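Radical SAM domain protein (PDB 6Y1X) acts as NifB, a radical SAM carbide synthase with iron-sulfur clusters that matures nitrogenase in the biosynthesis of its iron-molybdenum cofactor. Local coordinates at residues I61-C66 against C72-R77; R68-V73 against G79-V84; M247-Q252 against A256-P261; E174-Y179 against P222-K227. All coordinates share one frame; numbering follows the deposited sequence.

Contact 1: residues I61-C66 against C72-R77; sequences IQCKYC and CVNESR. With SF4 (iron/sulfur cluster), chain D; SF4 (iron/sulfur cluster), chain C; SO4 (sulfate ion), chain F.
Tyr65 meets Asn74 through its phenolic end: OH donates to Asn74 OD1 at 2.5 Å. The acceptor angle of 125°, in the carbonyl plane, puts the hydroxyl on a lone pair of OD1, while ring and amide planes stand 59° apart. With CG between the backbone N and the carbonyl carbon (chi1 52°), the tyrosine ring lies over Cys63, whose CB sits 3.7 Å above the ring centre. Val73 CG1 closes the ring edge, 3.6 Å from Tyr65 CD1. A water ties the pair again, donating to Tyr65 OH at 3.0 Å and accepting from Asn74 ND2 at 3.1 Å; Asn166 ND2 also bonds to this hydroxyl. A phenylalanine in place of Tyr65 would probably leave Asn74 OD1 without its donor and Asn166 without this partner. This tight part backs onto a [4Fe-4S] cluster, three of whose irons are bound by Cys63, Cys66 and Cys72; Cys59, Cys63 and Cys66 have the CX3CX2C spacing of the radical SAM superfamily. Further along, Glu75 OE2 binds an iron of the second cluster at 2.2 Å. The opposite end is looser: partly exposed Lys64 reaches with NZ to a sulfate, probably from the crystallisation liquor, and to Asp178. Strand 61-63 is an outermost strand of the antiparallel sheet and pairs with strand 177-182, whereas Tyr65 and Asn74 pack on strands 160-164 and 213-220 of the parallel sheet.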
loop_
_atom_site.group_PDB
_atom_site.type_symbol
_atom_site.label_atom_id
_atom_site.label_comp_id
_atom_site.label_asym_id
_atom_site.label_seq_id
_atom_site.Cartn_x
_atom_site.Cartn_y
_atom_site.Cartn_z
ATOM N N ILE A 61 -0.941 1.055 13.106
ATOM C CA ILE A 61 -1.231 -0.336 13.410
ATOM C C ILE A 61 0.089 -1.039 13.701
ATOM O O ILE A 61 1.166 -0.450 13.598
ATOM C CB ILE A 61 -1.990 -1.045 12.265
ATOM C CG1 ILE A 61 -1.096 -1.216 11.040
ATOM C CG2 ILE A 61 -3.219 -0.239 11.856
ATOM C CD1 ILE A 61 -1.760 -1.992 9.913
ATOM N N GLN A 62 0.003 -2.322 14.034
ATOM C CA GLN A 62 1.187 -3.160 14.189
ATOM C C GLN A 62 0.895 -4.511 13.556
ATOM O O GLN A 62 0.144 -5.320 14.115
ATOM C CB GLN A 62 1.595 -3.316 15.654
ATOM C CG GLN A 62 2.796 -4.231 15.842
ATOM C CD GLN A 62 4.050 -3.680 15.184
ATOM O OE1 GLN A 62 4.583 -2.650 15.594
ATOM N NE2 GLN A 62 4.497 -4.341 14.124
ATOM N N CYS A 63 1.492 -4.744 12.393
ATOM C CA CYS A 63 1.392 -6.020 11.706
ATOM C C CYS A 63 2.307 -7.020 12.399
ATOM O O CYS A 63 3.381 -6.656 12.887
ATOM C CB CYS A 63 1.814 -5.862 10.247
ATOM S SG CYS A 63 0.909 -4.608 9.326
ATOM N N LYS A 64 1.866 -8.274 12.478
ATOM C CA LYS A 64 2.657 -9.288 13.166
ATOM C C LYS A 64 3.892 -9.721 12.386
ATOM O O LYS A 64 4.648 -10.556 12.892
ATOM C CB LYS A 64 1.800 -10.510 13.485
ATOM C CG LYS A 64 0.720 -10.271 14.525
ATOM C CD LYS A 64 -0.017 -11.574 14.818
ATOM C CE LYS A 64 -1.320 -11.335 15.541
ATOM N NZ LYS A 64 -1.062 -10.995 16.960
ATOM N N TYR A 65 4.103 -9.197 11.179
ATOM C CA TYR A 65 5.288 -9.485 10.377
ATOM C C TYR A 65 6.232 -8.293 10.291
ATOM O O TYR A 65 7.204 -8.338 9.530
ATOM C CB TYR A 65 4.900 -9.954 8.972
ATOM C CG TYR A 65 3.935 -9.047 8.239
ATOM C CD1 TYR A 65 4.383 -7.920 7.556
ATOM C CD2 TYR A 65 2.580 -9.346 8.191
ATOM C CE1 TYR A 65 3.496 -7.093 6.880
ATOM C CE2 TYR A 65 1.690 -8.538 7.513
ATOM C CZ TYR A 65 2.152 -7.411 6.863
ATOM O OH TYR A 65 1.264 -6.615 6.182
ATOM N N CYS A 66 5.973 -7.230 11.045
ATOM C CA CYS A 66 6.678 -5.964 10.897
ATOM C C CYS A 66 7.528 -5.666 12.123
ATOM O O CYS A 66 7.051 -5.770 13.259
ATOM C CB CYS A 66 5.700 -4.811 10.668
ATOM S SG CYS A 66 6.515 -3.209 10.698
ATOM N N CYS A 72 8.100 0.448 6.014
ATOM C CA CYS A 72 6.905 -0.383 5.906
ATOM C C CYS A 72 7.070 -1.481 4.864
ATOM O O CYS A 72 7.118 -1.212 3.660
ATOM C CB CYS A 72 5.692 0.482 5.573
ATOM S SG CYS A 72 4.196 -0.485 5.316
ATOM N N VAL A 73 7.162 -2.730 5.327
ATOM C CA VAL A 73 7.498 -3.837 4.445
ATOM C C VAL A 73 6.369 -4.195 3.489
ATOM O O VAL A 73 6.577 -4.995 2.571
ATOM C CB VAL A 73 7.922 -5.039 5.319
ATOM C CG1 VAL A 73 6.753 -5.535 6.162
ATOM C CG2 VAL A 73 8.571 -6.153 4.493
ATOM N N ASN A 74 5.184 -3.599 3.646
ATOM C CA ASN A 74 4.137 -3.821 2.653
ATOM C C ASN A 74 4.517 -3.228 1.305
ATOM O O ASN A 74 4.094 -3.740 0.263
ATOM C CB ASN A 74 2.806 -3.227 3.117
ATOM C CG ASN A 74 2.233 -3.942 4.321
ATOM O OD1 ASN A 74 2.525 -5.114 4.558
ATOM N ND2 ASN A 74 1.405 -3.240 5.087
ATOM N N GLU A 75 5.314 -2.160 1.300
ATOM C CA GLU A 75 5.610 -1.443 0.068
ATOM C C GLU A 75 7.108 -1.217 -0.106
ATOM O O GLU A 75 7.513 -0.376 -0.912
ATOM C CB GLU A 75 4.853 -0.115 0.010
ATOM C CG GLU A 75 4.399 0.254 -1.402
ATOM C CD GLU A 75 3.259 -0.630 -1.894
ATOM O OE1 GLU A 75 2.874 -1.577 -1.179
ATOM O OE2 GLU A 75 2.751 -0.392 -3.004
ATOM N N SER A 76 7.937 -1.960 0.621
ATOM C CA SER A 76 9.383 -1.818 0.547
ATOM C C SER A 76 10.031 -3.185 0.674
ATOM O O SER A 76 9.478 -4.094 1.301
ATOM C CB SER A 76 9.911 -0.898 1.662
ATOM O OG SER A 76 11.327 -0.836 1.658
ATOM N N ARG A 77 11.213 -3.321 0.080
ATOM C CA ARG A 77 12.039 -4.485 0.349
ATOM C C ARG A 77 12.402 -4.505 1.833
ATOM O O ARG A 77 12.457 -3.452 2.478
ATOM C CB ARG A 77 13.287 -4.467 -0.534
ATOM C CG ARG A 77 14.157 -3.245 -0.364
ATOM C CD ARG A 77 15.041 -3.022 -1.583
ATOM N NE ARG A 77 16.053 -1.997 -1.339
ATOM C CZ ARG A 77 15.801 -0.692 -1.263
ATOM N NH1 ARG A 77 14.563 -0.236 -1.409
ATOM N NH2 ARG A 77 16.790 0.162 -1.035
HETATM FE FE1 SF4 D . 4.768 -2.034 9.773
HETATM FE FE2 SF4 D . 2.252 -2.751 9.130
HETATM FE FE3 SF4 D . 3.671 -1.131 7.460
HETATM FE FE4 SF4 D . 2.766 -0.190 9.855
HETATM S S1 SF4 D . 1.470 -0.862 8.077
HETATM S S2 SF4 D . 4.867 0.120 8.976
HETATM S S3 SF4 D . 2.964 -2.044 11.200
HETATM S S4 SF4 D . 4.154 -3.318 7.967
HETATM FE FE1 SF4 C . 3.319 1.333 -4.244
HETATM FE FE2 SF4 C . 4.396 1.728 -6.712
HETATM FE FE3 SF4 C . 5.286 3.145 -4.567
HETATM FE FE4 SF4 C . 2.789 3.653 -5.612
HETATM S S1 SF4 C . 4.813 3.990 -6.654
HETATM S S2 SF4 C . 3.337 3.468 -3.386
HETATM S S3 SF4 C . 2.157 1.527 -6.220
HETATM S S4 SF4 C . 5.485 0.873 -4.874
HETATM S S SO4 F . 0.215 -13.265 19.851
HETATM O O1 SO4 F . 0.319 -11.988 20.552
HETATM O O2 SO4 F . 0.232 -13.047 18.408
HETATM O O3 SO4 F . 1.348 -14.107 20.225
HETATM O O4 SO4 F . -1.032 -13.929 20.222
HETATM O O HOH W 1 -0.908 -4.652 6.647
#

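Contact 2: residues R68-V73 against G79-V84; sequences RDFDCV and GVTSRV. With SF4 (iron/sulfur cluster), chain D.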
loop_
_atom_site.group_PDB
_atom_site.type_symbol
_atom_site.label_atom_id
_atom_site.label_comp_id
_atom_site.label_asym_id
_atom_site.label_seq_id
_atom_site.Cartn_x
_atom_site.Cartn_y
_atom_site.Cartn_z
ATOM N N ARG A 68 9.178 -2.278 13.332
ATOM C CA ARG A 68 8.998 -0.869 12.980
ATOM C C ARG A 68 10.298 -0.139 12.666
ATOM O O ARG A 68 10.249 0.949 12.080
ATOM C CB ARG A 68 8.256 -0.140 14.098
ATOM C CG ARG A 68 6.800 -0.530 14.196
ATOM C CD ARG A 68 6.031 -0.098 12.951
ATOM N NE ARG A 68 6.383 1.254 12.515
ATOM C CZ ARG A 68 6.036 2.369 13.154
ATOM N NH1 ARG A 68 5.310 2.311 14.264
ATOM N NH2 ARG A 68 6.406 3.549 12.675
ATOM N N ASP A 69 11.455 -0.696 13.037
ATOM C CA ASP A 69 12.726 -0.076 12.668
ATOM C C ASP A 69 12.850 0.108 11.163
ATOM O O ASP A 69 13.579 0.995 10.700
ATOM C CB ASP A 69 13.894 -0.933 13.162
ATOM C CG ASP A 69 14.030 -0.936 14.670
ATOM O OD1 ASP A 69 13.283 -0.197 15.349
ATOM O OD2 ASP A 69 14.892 -1.692 15.174
ATOM N N PHE A 70 12.158 -0.717 10.387
ATOM C CA PHE A 70 12.375 -0.809 8.954
ATOM C C PHE A 70 11.186 -0.239 8.190
ATOM O O PHE A 70 10.037 -0.333 8.636
ATOM C CB PHE A 70 12.637 -2.258 8.535
ATOM C CG PHE A 70 13.750 -2.919 9.306
ATOM C CD1 PHE A 70 15.032 -2.393 9.292
ATOM C CD2 PHE A 70 13.515 -4.070 10.035
ATOM C CE1 PHE A 70 16.044 -2.993 9.998
ATOM C CE2 PHE A 70 14.531 -4.678 10.743
ATOM C CZ PHE A 70 15.797 -4.141 10.723
ATOM N N ASP A 71 11.487 0.382 7.047
ATOM C CA ASP A 71 10.458 0.966 6.193
ATOM C C ASP A 71 9.343 -0.038 5.942
ATOM O O ASP A 71 9.601 -1.226 5.723
ATOM C CB ASP A 71 11.053 1.407 4.856
ATOM C CG ASP A 71 12.022 2.557 4.999
ATOM O OD1 ASP A 71 12.291 2.977 6.145
ATOM O OD2 ASP A 71 12.489 3.054 3.957
ATOM N N CYS A 72 8.100 0.448 6.014
ATOM C CA CYS A 72 6.905 -0.383 5.906
ATOM C C CYS A 72 7.070 -1.481 4.864
ATOM O O CYS A 72 7.118 -1.212 3.660
ATOM C CB CYS A 72 5.692 0.482 5.573
ATOM S SG CYS A 72 4.196 -0.485 5.316
ATOM N N VAL A 73 7.162 -2.730 5.327
ATOM C CA VAL A 73 7.498 -3.837 4.445
ATOM C C VAL A 73 6.369 -4.195 3.489
ATOM O O VAL A 73 6.577 -4.995 2.571
ATOM C CB VAL A 73 7.922 -5.039 5.319
ATOM C CG1 VAL A 73 6.753 -5.535 6.162
ATOM C CG2 VAL A 73 8.571 -6.153 4.493
ATOM N N GLY A 79 14.076 -4.745 5.611
ATOM C CA GLY A 79 15.284 -4.443 6.348
ATOM C C GLY A 79 15.885 -3.101 6.013
ATOM O O GLY A 79 17.056 -2.862 6.331
ATOM N N VAL A 80 15.113 -2.210 5.383
ATOM C CA VAL A 80 15.596 -0.917 4.905
ATOM C C VAL A 80 15.251 0.137 5.943
ATOM O O VAL A 80 14.139 0.145 6.485
ATOM C CB VAL A 80 14.985 -0.565 3.534
ATOM C CG1 VAL A 80 15.390 0.841 3.104
ATOM C CG2 VAL A 80 15.425 -1.572 2.495
ATOM N N THR A 81 16.187 1.045 6.196
ATOM C CA THR A 81 15.987 2.195 7.075
ATOM C C THR A 81 16.200 3.468 6.263
ATOM O O THR A 81 17.335 3.795 5.907
ATOM C CB THR A 81 16.929 2.139 8.277
ATOM O OG1 THR A 81 16.675 0.945 9.026
ATOM C CG2 THR A 81 16.727 3.346 9.173
ATOM N N SER A 82 15.122 4.184 5.964
ATOM C CA SER A 82 15.248 5.424 5.214
ATOM C C SER A 82 15.452 6.603 6.157
ATOM O O SER A 82 14.940 6.632 7.279
ATOM C CB SER A 82 14.007 5.679 4.354
ATOM O OG SER A 82 13.929 4.773 3.267
ATOM N N ARG A 83 16.219 7.577 5.682
ATOM C CA ARG A 83 16.257 8.877 6.331
ATOM C C ARG A 83 14.917 9.578 6.157
ATOM O O ARG A 83 14.413 9.701 5.037
ATOM C CB ARG A 83 17.386 9.713 5.732
ATOM C CG ARG A 83 17.450 11.134 6.231
ATOM C CD ARG A 83 18.420 11.960 5.398
ATOM N NE ARG A 83 18.264 13.395 5.630
ATOM N N VAL A 84 14.334 10.030 7.264
ATOM C CA VAL A 84 13.048 10.713 7.208
ATOM C C VAL A 84 13.270 12.129 6.693
ATOM O O VAL A 84 14.158 12.842 7.172
ATOM C CB VAL A 84 12.373 10.718 8.589
ATOM C CG1 VAL A 84 11.060 11.490 8.538
ATOM C CG2 VAL A 84 12.149 9.296 9.072
HETATM FE FE1 SF4 D . 4.768 -2.034 9.773
HETATM FE FE2 SF4 D . 2.252 -2.751 9.130
HETATM FE FE3 SF4 D . 3.671 -1.131 7.460
HETATM FE FE4 SF4 D . 2.766 -0.190 9.855
HETATM S S1 SF4 D . 1.470 -0.862 8.077
HETATM S S2 SF4 D . 4.867 0.120 8.976
HETATM S S3 SF4 D . 2.964 -2.044 11.200
HETATM S S4 SF4 D . 4.154 -3.318 7.967
HETATM O O HOH W 2 12.073 -2.464 5.168
#
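Asp71 turns its carboxylate to Ser82, whose N donates to Asp71 OD1 at 3.1 Å, from the syn side and 28° out of the carboxylate plane; a second bond, from Ser82 OG to Asp71 OD2, measures 2.3 Å, too short for its exact length to be trusted. Asp71 CG lies anti to its carbonyl carbon (chi1 -67°), which swings the carboxylate across to Ser82. The backbone adds Asp71 N to Val80 O, 2.7 Å, and a water spans Asp71 O and Val80 N. Phe70 CG is likewise anti to its carbonyl carbon (chi1 -53°), which brings the ring between Asp69 CB on one face and Gly79 CA on the other, a CH-pi contact 3.8 Å from the ring centroid; Val80 O lies at the edge. An alanine at Phe70 is likely to open a gap beside Gly79, whose CA would lose its aromatic face. The fold-back belongs to the cluster-binding loop of the radical SAM domain: it follows the CX3CX2C cysteines and carries Cys72, a further ligand of the same [4Fe-4S] cluster.

Contact 3: residues M247-Q252 against A256-P261; sequences MPLIPQ and AHIKPP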
loop_
_atom_site.group_PDB
_atom_site.type_symbol
_atom_site.label_atom_id
_atom_site.label_comp_id
_atom_site.label_asym_id
_atom_site.label_seq_id
_atom_site.Cartn_x
_atom_site.Cartn_y
_atom_site.Cartn_z
ATOM N N MET A 247 2.079 -10.892 -2.428
ATOM C CA MET A 247 3.473 -10.851 -2.029
ATOM C C MET A 247 3.768 -11.971 -1.046
ATOM O O MET A 247 3.010 -12.154 -0.084
ATOM C CB MET A 247 3.812 -9.500 -1.388
ATOM C CG MET A 247 3.308 -8.292 -2.155
ATOM S SD MET A 247 3.608 -6.752 -1.259
ATOM C CE MET A 247 2.604 -7.000 0.194
ATOM N N PRO A 248 4.849 -12.725 -1.231
ATOM C CA PRO A 248 5.212 -13.740 -0.237
ATOM C C PRO A 248 5.589 -13.098 1.092
ATOM O O PRO A 248 6.208 -12.032 1.136
ATOM C CB PRO A 248 6.403 -14.457 -0.887
ATOM C CG PRO A 248 7.004 -13.428 -1.787
ATOM C CD PRO A 248 5.824 -12.657 -2.335
ATOM N N LEU A 249 5.155 -13.731 2.182
ATOM C CA LEU A 249 5.601 -13.335 3.512
ATOM C C LEU A 249 7.119 -13.248 3.579
ATOM O O LEU A 249 7.829 -14.121 3.071
ATOM C CB LEU A 249 5.095 -14.334 4.560
ATOM C CG LEU A 249 5.675 -14.191 5.971
ATOM C CD1 LEU A 249 5.145 -12.933 6.648
ATOM C CD2 LEU A 249 5.393 -15.413 6.828
ATOM N N ILE A 250 7.607 -12.163 4.173
ATOM C CA ILE A 250 8.991 -12.062 4.626
ATOM C C ILE A 250 8.961 -12.380 6.116
ATOM O O ILE A 250 8.523 -11.538 6.911
ATOM C CB ILE A 250 9.585 -10.669 4.363
ATOM C CG1 ILE A 250 9.488 -10.303 2.881
ATOM C CG2 ILE A 250 11.037 -10.609 4.836
ATOM C CD1 ILE A 250 10.354 -11.160 1.992
ATOM N N PRO A 251 9.382 -13.572 6.534
ATOM C CA PRO A 251 9.190 -13.972 7.938
ATOM C C PRO A 251 9.957 -13.061 8.887
ATOM O O PRO A 251 11.170 -12.886 8.763
ATOM C CB PRO A 251 9.721 -15.411 7.974
ATOM C CG PRO A 251 9.709 -15.870 6.554
ATOM C CD PRO A 251 9.973 -14.649 5.722
ATOM N N GLN A 252 9.237 -12.489 9.849
ATOM C CA GLN A 252 9.795 -11.455 10.713
ATOM C C GLN A 252 8.823 -11.222 11.858
ATOM O O GLN A 252 7.635 -11.533 11.749
ATOM C CB GLN A 252 10.041 -10.158 9.922
ATOM C CG GLN A 252 10.699 -8.984 10.670
ATOM C CD GLN A 252 11.999 -9.350 11.369
ATOM O OE1 GLN A 252 12.000 -9.986 12.425
ATOM N NE2 GLN A 252 13.117 -8.982 10.757
ATOM N N ALA A 256 8.251 -14.770 12.344
ATOM C CA ALA A 256 9.633 -15.097 12.008
ATOM C C ALA A 256 9.857 -16.591 11.816
ATOM O O ALA A 256 10.863 -16.978 11.207
ATOM C CB ALA A 256 10.581 -14.575 13.088
ATOM N N HIS A 257 8.980 -17.442 12.354
ATOM C CA HIS A 257 9.180 -18.879 12.238
ATOM C C HIS A 257 8.413 -19.482 11.070
ATOM O O HIS A 257 8.638 -20.651 10.743
ATOM C CB HIS A 257 8.729 -19.592 13.523
ATOM C CG HIS A 257 9.497 -19.200 14.744
ATOM N ND1 HIS A 257 10.474 -19.996 15.300
ATOM C CD2 HIS A 257 9.407 -18.105 15.537
ATOM C CE1 HIS A 257 10.967 -19.401 16.371
ATOM N NE2 HIS A 257 10.334 -18.254 16.538
ATOM N N ILE A 258 7.527 -18.716 10.432
ATOM C CA ILE A 258 6.703 -19.260 9.362
ATOM C C ILE A 258 7.567 -19.474 8.128
ATOM O O ILE A 258 8.347 -18.595 7.738
ATOM C CB ILE A 258 5.517 -18.329 9.064
ATOM C CG1 ILE A 258 4.605 -18.211 10.284
ATOM C CG2 ILE A 258 4.726 -18.841 7.863
ATOM C CD1 ILE A 258 3.361 -17.359 10.037
ATOM N N LYS A 259 7.437 -20.639 7.512
ATOM C CA LYS A 259 8.127 -20.911 6.258
ATOM C C LYS A 259 7.444 -20.132 5.144
ATOM O O LYS A 259 6.247 -20.340 4.907
ATOM C CB LYS A 259 8.118 -22.403 5.942
ATOM C CG LYS A 259 8.834 -22.753 4.647
ATOM C CD LYS A 259 8.695 -24.229 4.311
ATOM N N PRO A 260 8.136 -19.235 4.450
ATOM C CA PRO A 260 7.483 -18.442 3.399
ATOM C C PRO A 260 7.081 -19.322 2.231
ATOM O O PRO A 260 7.635 -20.416 2.047
ATOM C CB PRO A 260 8.567 -17.433 2.992
ATOM C CG PRO A 260 9.855 -18.105 3.358
ATOM C CD PRO A 260 9.552 -18.868 4.619
ATOM N N PRO A 261 6.121 -18.887 1.417
ATOM C CA PRO A 261 5.778 -19.663 0.222
ATOM C C PRO A 261 6.953 -19.708 -0.741
ATOM O O PRO A 261 7.632 -18.705 -0.976
ATOM C CB PRO A 261 4.585 -18.902 -0.366
ATOM C CG PRO A 261 4.766 -17.508 0.120
ATOM C CD PRO A 261 5.356 -17.630 1.496
#
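Pro251 and Pro260 set their saturated rings at about a right angle to each other, and the touching is done at corners: Pro251 CG comes 3.6 Å from Pro260 CD. The same CG corner also lies 3.3 Å from Ile258 O, so one ring atom faces both a ring methylene and a backbone carbonyl. Pro260 in turn places CB 3.4 Å from Leu249 O. Further along, Pro248 CB meets Pro261 CG at 3.6 Å. To one side of these prolines Leu249 and Ile258 cross at roughly a right angle, a terminal methyl of the leucine against the branch methyl of the isoleucine, with Leu249 CD2 3.6 Å from Ile258 CG2. Leu249 reaches there with CG anti to the backbone N (chi1 170°), and its side chain also packs on Tyr65. The two segments run 170° apart in direction, as the chain leaves strand 243-248, doubles back and heads for helix 263-273; Pro261 leans on Leu220 and Pro222. Where they converge, Gln252 O and Ala256 N are 3.3 Å apart, but the angle is too poor for a hydrogen bond. Despite the antiparallel course, no hydrogen bond joins the segments. Four of the residues along the seam are prolines, which have no N-H to give, consistent with a seam held by apolar and carbonyl-to-methylene packing.

Contact 4: residues E174-Y179 against P222-K227; sequences EQIYDY and PGINDK
Gln175 starts its contact at CB, 3.9 Å from Ile224 CG2 in one of the two conformers of Ile224, the one described throughout. With CG anti to the carbonyl carbon (chi1 -60°) and the chain extended beyond it (chi2 178°), CG and CD carry the amide past Ile224 to two waters. One donates to both Gln175 OE1, at 2.9 Å, and Gly223 O; the other donates to Ile224 O and accepts only weakly from Gln175 NE2, which also has a weak bond to Thr171 O. In the fold, residues 222-227 link strand 213-220 of the parallel sheet to helix 229-239, a beta-alpha connection of the TIM-barrel-like radical SAM domain, and residues 174-179 lead into strand 177-182 of the small antiparallel sheet. Ile176 and Ile224 lie alongside each other, pointing opposite ways, with Ile176 CG1 3.9 Å from Ile224 CG2. Ile176 CD1 reaches to 4.2 Å from Asn225 ND2, an amide bonded to Val219 O and Asn166 O, while Asn225 OD1 takes the N-H of Ile221.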
loop_
_atom_site.group_PDB
_atom_site.type_symbol
_atom_site.label_atom_id
_atom_site.label_comp_id
_atom_site.label_asym_id
_atom_site.label_seq_id
_atom_site.Cartn_x
_atom_site.Cartn_y
_atom_site.Cartn_z
ATOM N N GLU A 174 -7.534 -10.966 12.757
ATOM C CA GLU A 174 -7.057 -10.933 14.135
ATOM C C GLU A 174 -5.736 -11.677 14.282
ATOM O O GLU A 174 -4.938 -11.366 15.176
ATOM C CB GLU A 174 -8.097 -11.543 15.072
ATOM C CG GLU A 174 -7.677 -11.507 16.539
ATOM C CD GLU A 174 -8.632 -12.242 17.456
ATOM O OE1 GLU A 174 -9.616 -12.827 16.954
ATOM O OE2 GLU A 174 -8.393 -12.236 18.684
ATOM N N GLN A 175 -5.488 -12.656 13.417
ATOM C CA GLN A 175 -4.245 -13.418 13.442
ATOM C C GLN A 175 -3.077 -12.660 12.830
ATOM O O GLN A 175 -1.949 -13.161 12.859
ATOM C CB GLN A 175 -4.442 -14.747 12.713
ATOM C CG GLN A 175 -5.521 -15.629 13.334
ATOM C CD GLN A 175 -5.728 -16.920 12.569
ATOM O OE1 GLN A 175 -4.819 -17.739 12.459
ATOM N NE2 GLN A 175 -6.926 -17.105 12.030
ATOM N N ILE A 176 -3.311 -11.475 12.275
ATOM C CA ILE A 176 -2.287 -10.770 11.520
ATOM C C ILE A 176 -1.862 -9.455 12.168
ATOM O O ILE A 176 -0.748 -8.978 11.897
ATOM C CB ILE A 176 -2.774 -10.529 10.069
ATOM C CG1 ILE A 176 -3.089 -11.867 9.394
ATOM C CG2 ILE A 176 -1.751 -9.788 9.215
ATOM C CD1 ILE A 176 -3.781 -11.725 8.051
ATOM N N TYR A 177 -2.665 -8.877 13.059
ATOM C CA TYR A 177 -2.395 -7.572 13.644
ATOM C C TYR A 177 -2.361 -7.647 15.164
ATOM O O TYR A 177 -3.248 -8.244 15.783
ATOM C CB TYR A 177 -3.455 -6.579 13.178
ATOM C CG TYR A 177 -3.498 -6.501 11.679
ATOM C CD1 TYR A 177 -2.555 -5.772 10.969
ATOM C CD2 TYR A 177 -4.446 -7.219 10.966
ATOM C CE1 TYR A 177 -2.591 -5.723 9.585
ATOM C CE2 TYR A 177 -4.485 -7.185 9.589
ATOM C CZ TYR A 177 -3.557 -6.435 8.903
ATOM O OH TYR A 177 -3.599 -6.410 7.528
ATOM N N ASP A 178 -1.346 -7.018 15.763
ATOM C CA ASP A 178 -1.302 -6.886 17.216
ATOM C C ASP A 178 -2.335 -5.881 17.703
ATOM O O ASP A 178 -3.031 -6.125 18.694
ATOM C CB ASP A 178 0.086 -6.430 17.672
ATOM C CG ASP A 178 1.071 -7.561 17.808
ATOM O OD1 ASP A 178 0.690 -8.734 17.627
ATOM O OD2 ASP A 178 2.244 -7.263 18.107
ATOM N N TYR A 179 -2.445 -4.743 17.023
ATOM C CA TYR A 179 -3.334 -3.681 17.464
ATOM C C TYR A 179 -3.542 -2.713 16.313
ATOM O O TYR A 179 -2.796 -2.711 15.333
ATOM C CB TYR A 179 -2.780 -2.951 18.699
ATOM C CG TYR A 179 -1.471 -2.217 18.489
ATOM C CD1 TYR A 179 -1.427 -0.992 17.829
ATOM C CD2 TYR A 179 -0.276 -2.747 18.956
ATOM C CE1 TYR A 179 -0.234 -0.325 17.639
ATOM C CE2 TYR A 179 0.920 -2.082 18.775
ATOM C CZ TYR A 179 0.935 -0.873 18.114
ATOM O OH TYR A 179 2.129 -0.207 17.924
ATOM N N PRO A 222 1.566 -18.337 4.898
ATOM C CA PRO A 222 1.168 -19.750 4.921
ATOM C C PRO A 222 0.546 -20.132 6.253
ATOM O O PRO A 222 1.038 -19.757 7.321
ATOM C CB PRO A 222 2.489 -20.487 4.683
ATOM C CG PRO A 222 3.290 -19.528 3.875
ATOM C CD PRO A 222 2.956 -18.171 4.446
ATOM N N GLY A 223 -0.578 -20.841 6.176
ATOM C CA GLY A 223 -1.296 -21.272 7.350
ATOM C C GLY A 223 -2.244 -20.253 7.941
ATOM O O GLY A 223 -2.996 -20.600 8.861
ATOM N N ILE A 224 -2.247 -19.015 7.448
ATOM C CA ILE A 224 -3.101 -17.981 8.021
ATOM C C ILE A 224 -4.089 -17.466 6.985
ATOM O O ILE A 224 -5.304 -17.523 7.203
ATOM C CB ILE A 224 -2.262 -16.834 8.609
ATOM C CG1 ILE A 224 -1.361 -17.379 9.720
ATOM C CG2 ILE A 224 -3.173 -15.732 9.138
ATOM C CD1 ILE A 224 -0.781 -16.330 10.623
ATOM N N ASN A 225 -3.589 -16.958 5.852
ATOM C CA ASN A 225 -4.478 -16.442 4.816
ATOM C C ASN A 225 -4.187 -17.027 3.440
ATOM O O ASN A 225 -4.663 -16.486 2.435
ATOM C CB ASN A 225 -4.427 -14.911 4.754
ATOM C CG ASN A 225 -3.088 -14.371 4.242
ATOM O OD1 ASN A 225 -2.166 -15.123 3.926
ATOM N ND2 ASN A 225 -2.997 -13.053 4.132
ATOM N N ASP A 226 -3.424 -18.117 3.366
ATOM C CA ASP A 226 -2.940 -18.585 2.071
ATOM C C ASP A 226 -4.019 -19.251 1.222
ATOM O O ASP A 226 -3.856 -19.330 0.000
ATOM C CB ASP A 226 -1.747 -19.522 2.264
ATOM C CG ASP A 226 -2.095 -20.759 3.076
ATOM O OD1 ASP A 226 -2.546 -20.604 4.229
ATOM O OD2 ASP A 226 -1.886 -21.881 2.569
ATOM N N LYS A 227 -5.125 -19.711 1.812
ATOM C CA LYS A 227 -6.298 -20.023 1.003
ATOM C C LYS A 227 -7.375 -18.952 1.083
ATOM O O LYS A 227 -8.206 -18.863 0.175
ATOM C CB LYS A 227 -6.888 -21.395 1.376
ATOM C CG LYS A 227 -7.309 -21.614 2.824
ATOM C CD LYS A 227 -7.768 -23.067 3.009
ATOM C CE LYS A 227 -8.660 -23.276 4.221
ATOM N NZ LYS A 227 -8.498 -22.239 5.274
HETATM O O HOH W 3 -6.682 -18.920 9.172
HETATM O O HOH W 4 -4.985 -20.236 11.034
#

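Contacts 1 and 2 follow one another on the same cluster-binding loop: they share Cys72 and Val73, their centres lie about 9 Å apart, and both touch the same [4Fe-4S] cluster. Contact 1 alone of the four also touches the second cluster. Contact 4 joins contact 1 through the antiparallel sheet, by probable hydrogen bonds from Asp178 N to Gln62 O and from Lys64 N to Ile176 O, each 2.8 Å. Contact 3 also packs on contact 1, with Leu249 CD1 3.8 Å from Tyr65 CB, and meets contact 4 where Pro222 CG lies 3.2 Å from Lys259 O. Contacts 2 and 4 are farthest apart, about 22 Å between centres.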